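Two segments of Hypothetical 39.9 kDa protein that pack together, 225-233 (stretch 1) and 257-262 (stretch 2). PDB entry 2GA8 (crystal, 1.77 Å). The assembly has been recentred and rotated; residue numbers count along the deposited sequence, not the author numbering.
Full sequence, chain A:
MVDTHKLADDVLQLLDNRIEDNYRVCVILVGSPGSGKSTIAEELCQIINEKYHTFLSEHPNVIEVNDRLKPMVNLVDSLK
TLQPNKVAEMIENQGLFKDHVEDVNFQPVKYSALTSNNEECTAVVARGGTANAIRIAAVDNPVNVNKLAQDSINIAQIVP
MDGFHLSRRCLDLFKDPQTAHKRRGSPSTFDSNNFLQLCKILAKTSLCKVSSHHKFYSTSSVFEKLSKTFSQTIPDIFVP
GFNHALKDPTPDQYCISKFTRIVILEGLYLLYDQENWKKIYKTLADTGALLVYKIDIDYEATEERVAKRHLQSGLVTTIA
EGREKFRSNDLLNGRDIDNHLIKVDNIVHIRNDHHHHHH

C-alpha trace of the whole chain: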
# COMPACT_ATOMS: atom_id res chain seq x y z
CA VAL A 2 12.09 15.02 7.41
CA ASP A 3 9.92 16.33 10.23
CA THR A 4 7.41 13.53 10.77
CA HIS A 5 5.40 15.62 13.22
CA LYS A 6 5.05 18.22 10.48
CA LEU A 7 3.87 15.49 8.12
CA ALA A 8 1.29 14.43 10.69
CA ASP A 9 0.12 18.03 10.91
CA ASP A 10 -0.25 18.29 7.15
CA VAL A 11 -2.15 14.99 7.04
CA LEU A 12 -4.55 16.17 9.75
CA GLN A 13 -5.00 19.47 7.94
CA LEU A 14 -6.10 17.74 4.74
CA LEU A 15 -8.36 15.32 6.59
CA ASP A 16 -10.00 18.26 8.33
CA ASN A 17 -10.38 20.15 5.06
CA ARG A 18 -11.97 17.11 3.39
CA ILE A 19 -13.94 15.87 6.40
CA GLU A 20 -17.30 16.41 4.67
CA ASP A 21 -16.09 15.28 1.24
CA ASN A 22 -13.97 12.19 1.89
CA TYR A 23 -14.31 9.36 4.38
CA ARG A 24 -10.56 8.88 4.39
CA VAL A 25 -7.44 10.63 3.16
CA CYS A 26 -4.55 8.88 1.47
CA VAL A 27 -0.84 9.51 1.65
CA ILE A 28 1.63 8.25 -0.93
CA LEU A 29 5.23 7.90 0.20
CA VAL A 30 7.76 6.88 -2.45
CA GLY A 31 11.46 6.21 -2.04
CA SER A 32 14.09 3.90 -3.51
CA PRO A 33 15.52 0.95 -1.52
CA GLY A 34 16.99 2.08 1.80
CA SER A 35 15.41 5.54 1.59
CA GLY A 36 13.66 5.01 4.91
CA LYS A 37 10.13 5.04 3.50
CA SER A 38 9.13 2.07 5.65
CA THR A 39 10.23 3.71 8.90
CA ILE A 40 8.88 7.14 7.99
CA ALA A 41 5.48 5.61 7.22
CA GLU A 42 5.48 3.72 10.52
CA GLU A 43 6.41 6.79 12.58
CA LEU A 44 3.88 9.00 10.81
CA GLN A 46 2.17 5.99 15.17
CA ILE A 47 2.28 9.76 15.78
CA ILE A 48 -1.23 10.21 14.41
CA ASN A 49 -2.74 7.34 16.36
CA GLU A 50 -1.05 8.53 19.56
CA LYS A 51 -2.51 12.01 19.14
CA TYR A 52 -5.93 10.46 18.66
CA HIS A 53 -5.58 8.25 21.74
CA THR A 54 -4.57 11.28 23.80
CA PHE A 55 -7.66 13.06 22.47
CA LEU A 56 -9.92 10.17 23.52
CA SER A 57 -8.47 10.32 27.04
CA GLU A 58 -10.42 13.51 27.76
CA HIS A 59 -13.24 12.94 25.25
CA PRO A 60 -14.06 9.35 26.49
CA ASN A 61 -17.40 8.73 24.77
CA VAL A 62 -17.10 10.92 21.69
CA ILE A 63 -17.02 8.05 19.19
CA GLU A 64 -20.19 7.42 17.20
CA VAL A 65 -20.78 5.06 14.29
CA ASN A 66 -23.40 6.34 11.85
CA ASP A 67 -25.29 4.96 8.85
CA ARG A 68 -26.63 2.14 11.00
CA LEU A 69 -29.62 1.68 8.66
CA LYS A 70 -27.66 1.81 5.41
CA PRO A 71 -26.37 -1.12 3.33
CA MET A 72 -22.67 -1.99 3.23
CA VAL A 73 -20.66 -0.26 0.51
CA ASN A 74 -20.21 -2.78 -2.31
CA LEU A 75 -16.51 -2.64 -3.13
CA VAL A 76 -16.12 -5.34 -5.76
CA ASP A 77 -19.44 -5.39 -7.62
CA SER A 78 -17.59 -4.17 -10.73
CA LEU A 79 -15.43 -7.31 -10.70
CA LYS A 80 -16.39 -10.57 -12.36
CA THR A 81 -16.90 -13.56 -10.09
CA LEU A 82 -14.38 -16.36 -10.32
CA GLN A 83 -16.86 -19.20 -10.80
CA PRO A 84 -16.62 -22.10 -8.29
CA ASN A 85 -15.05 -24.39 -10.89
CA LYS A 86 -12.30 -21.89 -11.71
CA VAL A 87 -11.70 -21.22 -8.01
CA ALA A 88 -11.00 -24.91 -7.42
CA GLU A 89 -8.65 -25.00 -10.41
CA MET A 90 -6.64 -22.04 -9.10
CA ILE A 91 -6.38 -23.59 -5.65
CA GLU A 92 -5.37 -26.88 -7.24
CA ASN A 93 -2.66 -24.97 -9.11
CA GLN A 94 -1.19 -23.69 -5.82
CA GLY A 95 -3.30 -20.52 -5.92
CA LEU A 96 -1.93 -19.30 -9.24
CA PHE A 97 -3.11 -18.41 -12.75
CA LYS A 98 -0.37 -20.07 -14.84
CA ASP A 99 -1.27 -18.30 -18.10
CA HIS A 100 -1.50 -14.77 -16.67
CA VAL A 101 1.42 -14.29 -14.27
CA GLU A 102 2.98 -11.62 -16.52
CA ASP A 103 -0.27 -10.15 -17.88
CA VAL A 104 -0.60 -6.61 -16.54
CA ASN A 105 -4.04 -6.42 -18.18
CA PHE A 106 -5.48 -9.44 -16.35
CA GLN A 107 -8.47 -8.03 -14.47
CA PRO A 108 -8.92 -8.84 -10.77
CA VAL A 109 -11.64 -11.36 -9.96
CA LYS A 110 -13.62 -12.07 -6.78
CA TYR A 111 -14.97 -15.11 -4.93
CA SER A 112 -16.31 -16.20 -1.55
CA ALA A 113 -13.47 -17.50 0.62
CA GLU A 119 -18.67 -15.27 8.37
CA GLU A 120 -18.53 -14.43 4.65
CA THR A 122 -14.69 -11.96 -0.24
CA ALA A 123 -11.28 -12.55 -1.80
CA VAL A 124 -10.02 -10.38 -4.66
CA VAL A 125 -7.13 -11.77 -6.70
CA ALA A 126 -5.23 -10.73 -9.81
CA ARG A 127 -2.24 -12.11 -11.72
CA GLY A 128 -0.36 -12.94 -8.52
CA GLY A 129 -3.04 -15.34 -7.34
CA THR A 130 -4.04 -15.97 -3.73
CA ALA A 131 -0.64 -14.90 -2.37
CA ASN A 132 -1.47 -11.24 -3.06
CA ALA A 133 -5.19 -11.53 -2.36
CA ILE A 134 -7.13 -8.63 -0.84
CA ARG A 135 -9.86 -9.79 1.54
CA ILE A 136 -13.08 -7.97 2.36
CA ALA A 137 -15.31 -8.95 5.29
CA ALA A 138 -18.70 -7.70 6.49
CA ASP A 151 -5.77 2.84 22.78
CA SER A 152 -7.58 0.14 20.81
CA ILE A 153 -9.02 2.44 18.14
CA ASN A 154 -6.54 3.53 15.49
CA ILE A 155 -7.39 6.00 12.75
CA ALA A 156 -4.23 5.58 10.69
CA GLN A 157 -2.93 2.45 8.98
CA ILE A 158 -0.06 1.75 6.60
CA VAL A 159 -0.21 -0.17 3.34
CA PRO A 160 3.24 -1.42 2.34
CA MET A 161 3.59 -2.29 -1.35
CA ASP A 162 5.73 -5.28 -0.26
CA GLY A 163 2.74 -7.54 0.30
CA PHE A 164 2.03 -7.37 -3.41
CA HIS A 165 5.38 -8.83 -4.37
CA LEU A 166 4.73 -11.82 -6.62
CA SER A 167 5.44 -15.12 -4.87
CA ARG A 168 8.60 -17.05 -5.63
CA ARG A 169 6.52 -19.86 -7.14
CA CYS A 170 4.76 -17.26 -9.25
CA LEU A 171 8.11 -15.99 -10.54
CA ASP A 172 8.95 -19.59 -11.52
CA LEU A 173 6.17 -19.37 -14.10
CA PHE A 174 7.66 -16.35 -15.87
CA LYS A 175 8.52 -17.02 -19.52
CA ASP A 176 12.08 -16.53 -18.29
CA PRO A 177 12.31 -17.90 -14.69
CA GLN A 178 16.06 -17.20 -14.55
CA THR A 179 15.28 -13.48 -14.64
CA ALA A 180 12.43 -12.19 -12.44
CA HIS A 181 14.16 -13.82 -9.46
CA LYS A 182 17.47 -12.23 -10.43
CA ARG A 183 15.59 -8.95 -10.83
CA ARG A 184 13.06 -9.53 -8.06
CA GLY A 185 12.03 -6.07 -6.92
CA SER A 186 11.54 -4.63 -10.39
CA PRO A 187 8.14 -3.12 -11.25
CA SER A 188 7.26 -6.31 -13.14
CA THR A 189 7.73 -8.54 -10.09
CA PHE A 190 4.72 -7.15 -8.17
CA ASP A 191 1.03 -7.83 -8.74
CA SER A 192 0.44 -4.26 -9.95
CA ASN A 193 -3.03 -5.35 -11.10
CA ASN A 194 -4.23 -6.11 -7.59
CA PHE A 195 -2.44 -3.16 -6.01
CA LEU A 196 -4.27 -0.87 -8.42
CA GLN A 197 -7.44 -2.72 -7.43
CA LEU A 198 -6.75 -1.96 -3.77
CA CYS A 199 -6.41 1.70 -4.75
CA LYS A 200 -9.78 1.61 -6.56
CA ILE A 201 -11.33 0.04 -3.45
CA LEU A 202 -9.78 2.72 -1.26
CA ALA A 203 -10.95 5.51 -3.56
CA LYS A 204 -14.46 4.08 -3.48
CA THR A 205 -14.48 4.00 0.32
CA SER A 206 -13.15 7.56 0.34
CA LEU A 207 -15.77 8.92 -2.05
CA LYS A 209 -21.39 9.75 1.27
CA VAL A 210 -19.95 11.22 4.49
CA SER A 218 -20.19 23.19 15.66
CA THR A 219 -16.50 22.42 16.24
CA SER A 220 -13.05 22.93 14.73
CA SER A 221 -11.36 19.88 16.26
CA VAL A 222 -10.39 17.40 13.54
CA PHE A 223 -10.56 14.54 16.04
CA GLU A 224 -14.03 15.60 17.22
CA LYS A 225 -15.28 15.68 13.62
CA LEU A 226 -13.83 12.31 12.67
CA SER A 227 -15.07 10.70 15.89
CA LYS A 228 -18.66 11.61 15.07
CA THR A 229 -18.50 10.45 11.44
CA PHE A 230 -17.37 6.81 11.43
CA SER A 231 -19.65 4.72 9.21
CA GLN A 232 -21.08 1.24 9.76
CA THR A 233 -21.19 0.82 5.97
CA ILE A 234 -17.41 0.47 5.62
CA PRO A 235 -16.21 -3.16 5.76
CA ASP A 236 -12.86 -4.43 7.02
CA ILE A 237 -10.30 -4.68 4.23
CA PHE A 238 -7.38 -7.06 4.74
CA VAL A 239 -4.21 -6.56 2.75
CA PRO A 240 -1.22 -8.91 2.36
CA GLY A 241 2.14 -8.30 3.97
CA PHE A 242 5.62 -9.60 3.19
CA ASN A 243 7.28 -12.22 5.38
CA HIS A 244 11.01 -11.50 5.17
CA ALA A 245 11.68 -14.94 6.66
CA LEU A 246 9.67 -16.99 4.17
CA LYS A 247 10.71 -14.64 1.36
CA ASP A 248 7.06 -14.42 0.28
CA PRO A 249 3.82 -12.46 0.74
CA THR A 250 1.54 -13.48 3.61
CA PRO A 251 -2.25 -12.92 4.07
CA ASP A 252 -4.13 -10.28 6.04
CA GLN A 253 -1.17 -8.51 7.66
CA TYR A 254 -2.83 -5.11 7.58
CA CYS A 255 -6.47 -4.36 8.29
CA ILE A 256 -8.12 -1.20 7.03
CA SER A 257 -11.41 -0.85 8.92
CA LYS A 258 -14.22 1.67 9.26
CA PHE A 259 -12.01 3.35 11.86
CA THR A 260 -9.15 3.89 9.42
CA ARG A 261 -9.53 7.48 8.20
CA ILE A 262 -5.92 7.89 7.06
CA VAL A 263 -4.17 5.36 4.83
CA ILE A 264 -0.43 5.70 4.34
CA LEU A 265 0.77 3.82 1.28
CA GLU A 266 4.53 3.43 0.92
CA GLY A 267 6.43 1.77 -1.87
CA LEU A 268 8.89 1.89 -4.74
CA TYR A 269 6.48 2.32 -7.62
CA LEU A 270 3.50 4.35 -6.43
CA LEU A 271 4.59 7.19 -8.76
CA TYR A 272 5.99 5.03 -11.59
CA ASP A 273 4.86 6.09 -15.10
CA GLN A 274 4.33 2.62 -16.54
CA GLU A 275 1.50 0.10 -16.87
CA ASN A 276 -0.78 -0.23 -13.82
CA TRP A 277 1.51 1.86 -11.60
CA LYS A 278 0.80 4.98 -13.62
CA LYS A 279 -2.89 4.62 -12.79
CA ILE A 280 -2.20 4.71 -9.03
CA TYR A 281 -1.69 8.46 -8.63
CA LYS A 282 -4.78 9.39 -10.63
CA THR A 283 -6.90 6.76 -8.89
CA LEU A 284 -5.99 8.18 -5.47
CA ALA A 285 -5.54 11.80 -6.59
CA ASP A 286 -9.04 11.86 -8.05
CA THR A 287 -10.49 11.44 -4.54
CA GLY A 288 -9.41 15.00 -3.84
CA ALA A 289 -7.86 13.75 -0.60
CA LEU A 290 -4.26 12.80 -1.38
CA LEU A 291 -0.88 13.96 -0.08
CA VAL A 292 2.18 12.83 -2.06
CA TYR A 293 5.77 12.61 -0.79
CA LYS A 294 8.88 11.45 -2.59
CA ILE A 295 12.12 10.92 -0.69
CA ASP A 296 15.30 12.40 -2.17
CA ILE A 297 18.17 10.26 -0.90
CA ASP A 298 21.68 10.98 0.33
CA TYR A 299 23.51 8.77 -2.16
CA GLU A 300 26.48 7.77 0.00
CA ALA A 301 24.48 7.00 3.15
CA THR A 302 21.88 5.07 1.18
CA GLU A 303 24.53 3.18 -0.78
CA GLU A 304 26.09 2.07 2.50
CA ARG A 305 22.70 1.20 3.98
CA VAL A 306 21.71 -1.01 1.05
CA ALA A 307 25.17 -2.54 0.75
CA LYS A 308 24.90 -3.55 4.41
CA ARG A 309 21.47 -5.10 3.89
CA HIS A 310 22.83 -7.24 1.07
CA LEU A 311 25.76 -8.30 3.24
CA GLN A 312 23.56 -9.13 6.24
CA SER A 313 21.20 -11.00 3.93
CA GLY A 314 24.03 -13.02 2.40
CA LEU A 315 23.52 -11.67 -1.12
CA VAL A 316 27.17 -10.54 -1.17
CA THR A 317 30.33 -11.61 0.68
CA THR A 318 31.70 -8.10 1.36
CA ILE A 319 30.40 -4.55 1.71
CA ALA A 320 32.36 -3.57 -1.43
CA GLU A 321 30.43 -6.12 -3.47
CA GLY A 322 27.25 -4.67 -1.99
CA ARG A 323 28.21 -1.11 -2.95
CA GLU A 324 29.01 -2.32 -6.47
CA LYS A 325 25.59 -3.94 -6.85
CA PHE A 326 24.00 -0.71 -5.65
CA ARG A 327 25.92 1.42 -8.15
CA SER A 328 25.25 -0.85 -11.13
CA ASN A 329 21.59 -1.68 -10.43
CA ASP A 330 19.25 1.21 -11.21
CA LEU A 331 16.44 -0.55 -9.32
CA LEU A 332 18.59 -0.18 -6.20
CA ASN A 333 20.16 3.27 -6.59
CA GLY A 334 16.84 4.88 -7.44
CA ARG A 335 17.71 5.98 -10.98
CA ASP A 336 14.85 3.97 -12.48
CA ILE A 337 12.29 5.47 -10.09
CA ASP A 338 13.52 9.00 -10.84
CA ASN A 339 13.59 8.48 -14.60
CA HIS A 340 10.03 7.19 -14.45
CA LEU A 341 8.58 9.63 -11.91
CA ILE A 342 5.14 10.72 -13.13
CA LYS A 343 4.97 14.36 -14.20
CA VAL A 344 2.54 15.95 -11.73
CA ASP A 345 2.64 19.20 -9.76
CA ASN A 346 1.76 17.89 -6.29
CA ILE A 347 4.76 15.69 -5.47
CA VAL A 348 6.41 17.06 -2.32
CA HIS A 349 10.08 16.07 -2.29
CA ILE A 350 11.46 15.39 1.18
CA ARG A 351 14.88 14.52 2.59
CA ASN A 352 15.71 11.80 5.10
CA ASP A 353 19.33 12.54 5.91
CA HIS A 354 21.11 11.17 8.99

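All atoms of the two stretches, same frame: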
# COMPACT_ATOMS: atom_id res chain seq x y z
N LYS A 225 -14.55 15.91 14.87
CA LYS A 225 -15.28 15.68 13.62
C LYS A 225 -15.19 14.24 13.14
O LYS A 225 -16.19 13.63 12.76
CB LYS A 225 -14.74 16.60 12.53
CG LYS A 225 -14.89 18.08 12.83
CD LYS A 225 -14.24 18.89 11.73
CE LYS A 225 -14.21 20.36 12.06
NZ LYS A 225 -13.47 21.11 11.01
N LEU A 226 -13.98 13.68 13.13
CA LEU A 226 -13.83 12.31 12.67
C LEU A 226 -14.52 11.32 13.59
O LEU A 226 -15.12 10.34 13.13
CB LEU A 226 -12.34 11.97 12.52
CG LEU A 226 -11.46 11.75 13.75
CD1 LEU A 226 -11.69 10.34 14.31
CD2 LEU A 226 -9.99 11.92 13.36
N SER A 227 -14.46 11.57 14.90
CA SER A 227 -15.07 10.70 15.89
C SER A 227 -16.57 10.56 15.74
O SER A 227 -17.14 9.51 16.04
CB SER A 227 -14.76 11.20 17.31
OG SER A 227 -13.37 11.09 17.60
N LYS A 228 -17.22 11.61 15.25
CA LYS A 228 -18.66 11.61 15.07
C LYS A 228 -19.10 11.17 13.67
O LYS A 228 -20.29 11.16 13.38
CB LYS A 228 -19.23 13.01 15.34
CG LYS A 228 -19.00 13.54 16.75
CD LYS A 228 -19.70 12.67 17.78
CE LYS A 228 -19.61 13.29 19.17
NZ LYS A 228 -20.16 12.37 20.20
N THR A 229 -18.15 10.81 12.81
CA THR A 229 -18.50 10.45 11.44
C THR A 229 -18.06 9.08 10.93
O THR A 229 -17.98 8.87 9.71
CB THR A 229 -18.01 11.53 10.47
OG1 THR A 229 -16.60 11.75 10.67
CG2 THR A 229 -18.76 12.84 10.71
N PHE A 230 -17.75 8.16 11.83
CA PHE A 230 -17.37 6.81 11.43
C PHE A 230 -18.64 6.21 10.84
O PHE A 230 -19.75 6.56 11.26
CB PHE A 230 -16.93 5.99 12.65
CG PHE A 230 -15.59 6.38 13.20
CD1 PHE A 230 -14.43 6.21 12.45
CD2 PHE A 230 -15.48 6.88 14.50
CE1 PHE A 230 -13.18 6.53 12.98
CE2 PHE A 230 -14.23 7.20 15.04
CZ PHE A 230 -13.08 7.02 14.28
N SER A 231 -18.49 5.32 9.86
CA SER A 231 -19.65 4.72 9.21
C SER A 231 -19.71 3.19 9.30
O SER A 231 -18.72 2.50 9.03
CB SER A 231 -19.70 5.13 7.74
OG SER A 231 -20.79 4.51 7.09
N GLN A 232 -20.88 2.68 9.65
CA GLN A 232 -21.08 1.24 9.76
C GLN A 232 -21.06 0.57 8.38
O GLN A 232 -20.94 -0.64 8.28
CB GLN A 232 -22.41 0.96 10.46
CG GLN A 232 -22.62 -0.49 10.87
CD GLN A 232 -21.56 -0.97 11.84
OE1 GLN A 232 -21.27 -0.31 12.84
NE2 GLN A 232 -20.99 -2.14 11.56
N THR A 233 -21.16 1.37 7.33
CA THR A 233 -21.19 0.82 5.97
C THR A 233 -19.84 0.42 5.39
O THR A 233 -19.78 -0.22 4.34
CB THR A 233 -21.81 1.82 4.98
OG1 THR A 233 -20.97 2.97 4.87
CG2 THR A 233 -23.20 2.24 5.44
N SER A 257 -10.01 -0.76 8.49
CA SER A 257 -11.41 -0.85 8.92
C SER A 257 -12.16 0.47 8.81
O SER A 257 -11.62 1.47 8.33
CB SER A 257 -11.47 -1.30 10.38
OG SER A 257 -11.05 -0.24 11.24
N LYS A 258 -13.40 0.46 9.28
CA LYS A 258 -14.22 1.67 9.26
C LYS A 258 -13.55 2.76 10.09
O LYS A 258 -13.80 3.95 9.89
CB LYS A 258 -15.62 1.39 9.83
CG LYS A 258 -15.62 0.93 11.29
CD LYS A 258 -17.03 0.79 11.86
CE LYS A 258 -17.83 -0.29 11.14
NZ LYS A 258 -17.24 -1.65 11.32
N PHE A 259 -12.68 2.37 11.01
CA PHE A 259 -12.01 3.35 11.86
C PHE A 259 -10.80 3.99 11.20
O PHE A 259 -10.32 5.03 11.64
CB PHE A 259 -11.61 2.71 13.19
CG PHE A 259 -12.78 2.26 14.00
CD1 PHE A 259 -13.67 3.19 14.53
CD2 PHE A 259 -13.02 0.91 14.20
CE1 PHE A 259 -14.79 2.77 15.24
CE2 PHE A 259 -14.14 0.48 14.90
CZ PHE A 259 -15.03 1.42 15.42
N THR A 260 -10.30 3.36 10.14
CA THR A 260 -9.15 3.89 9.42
C THR A 260 -9.57 5.07 8.55
O THR A 260 -10.25 4.89 7.54
CB THR A 260 -8.52 2.82 8.52
OG1 THR A 260 -8.32 1.61 9.27
CG2 THR A 260 -7.18 3.30 7.99
N ARG A 261 -9.17 6.28 8.95
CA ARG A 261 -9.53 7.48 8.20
C ARG A 261 -8.32 8.06 7.46
O ARG A 261 -8.45 9.03 6.71
CB ARG A 261 -10.12 8.51 9.16
CG ARG A 261 -11.29 7.98 9.99
CD ARG A 261 -12.49 7.60 9.12
NE ARG A 261 -13.26 8.77 8.68
CZ ARG A 261 -14.11 9.44 9.45
NH1 ARG A 261 -14.33 9.05 10.70
NH2 ARG A 261 -14.73 10.51 8.98
N ILE A 262 -7.16 7.47 7.70
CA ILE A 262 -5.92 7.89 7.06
C ILE A 262 -5.18 6.63 6.64
O ILE A 262 -4.93 5.75 7.46
CB ILE A 262 -5.03 8.69 8.05
CG1 ILE A 262 -5.71 10.02 8.39
CG2 ILE A 262 -3.65 8.93 7.46
CD1 ILE A 262 -5.09 10.73 9.57

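The contact follows a simple rule: one folded arginine reads the end of a helix, and one phenylalanine fills the space beside it. Arg 261 points its CA-to-CB bond toward stretch 1, and chi1, chi2 and chi3 are all m, so the chain curls rather than extends and delivers the guanidinium to the helix end. Arg 261 NH1 donates to Leu 226 O at 2.9 Å (141°), and Arg 261 NH2 donates to Thr 229 OG1, just past the helix, at 2.8 Å (174°). Leu 226 O already accepts from Thr 229 N at 3.1 Å; a planar group with several N-H donors can serve this carbonyl and the hydroxyl at once. Arg 261 NE is satisfied elsewhere in the structure. Thr 229, chi1 p, keeps OG1 near the guanidinium plane and 2.8 Å from Lys 225 O, so the small hydroxyl links helix end and arginine. Leu 226 CB lies over one guanidinium face, 4.0 Å from Arg 261 NH1.

Phe 230 starts sideways, but its m rotamer brings the ring nearer to stretch 2. Buried, it offers a flat apolar face to the edge of Phe 259, also m: centroids of the Phe 230 and Phe 259 rings lie 5.0 Å apart, planes at 71°, and Phe 230 CE1 meets Phe 259 CD1 at 3.7 Å. At its edge, Phe 230 CD1 lies 3.5 Å from Lys 258 O.

The type I turn from Ser 257 to Thr 260 carries Lys 258 and Phe 259, with Arg 261 just after it. Thr 260 N to Ser 257 O (2.9 Å) and Phe 259 N to Ser 257 OG (3.1 Å) brace it, the serine being p. Lys 258, chi values p, t, p, p, packs with its aliphatic part: Lys 258 CB is 3.4 Å from Ser 231 O, and Lys 258 CE 3.7 Å from Gln 232 NE2. Of the 421 Å² buried, Arg 261 (99 Å²), Phe 230 (92 Å²) and Lys 258 (86 Å²) contribute most.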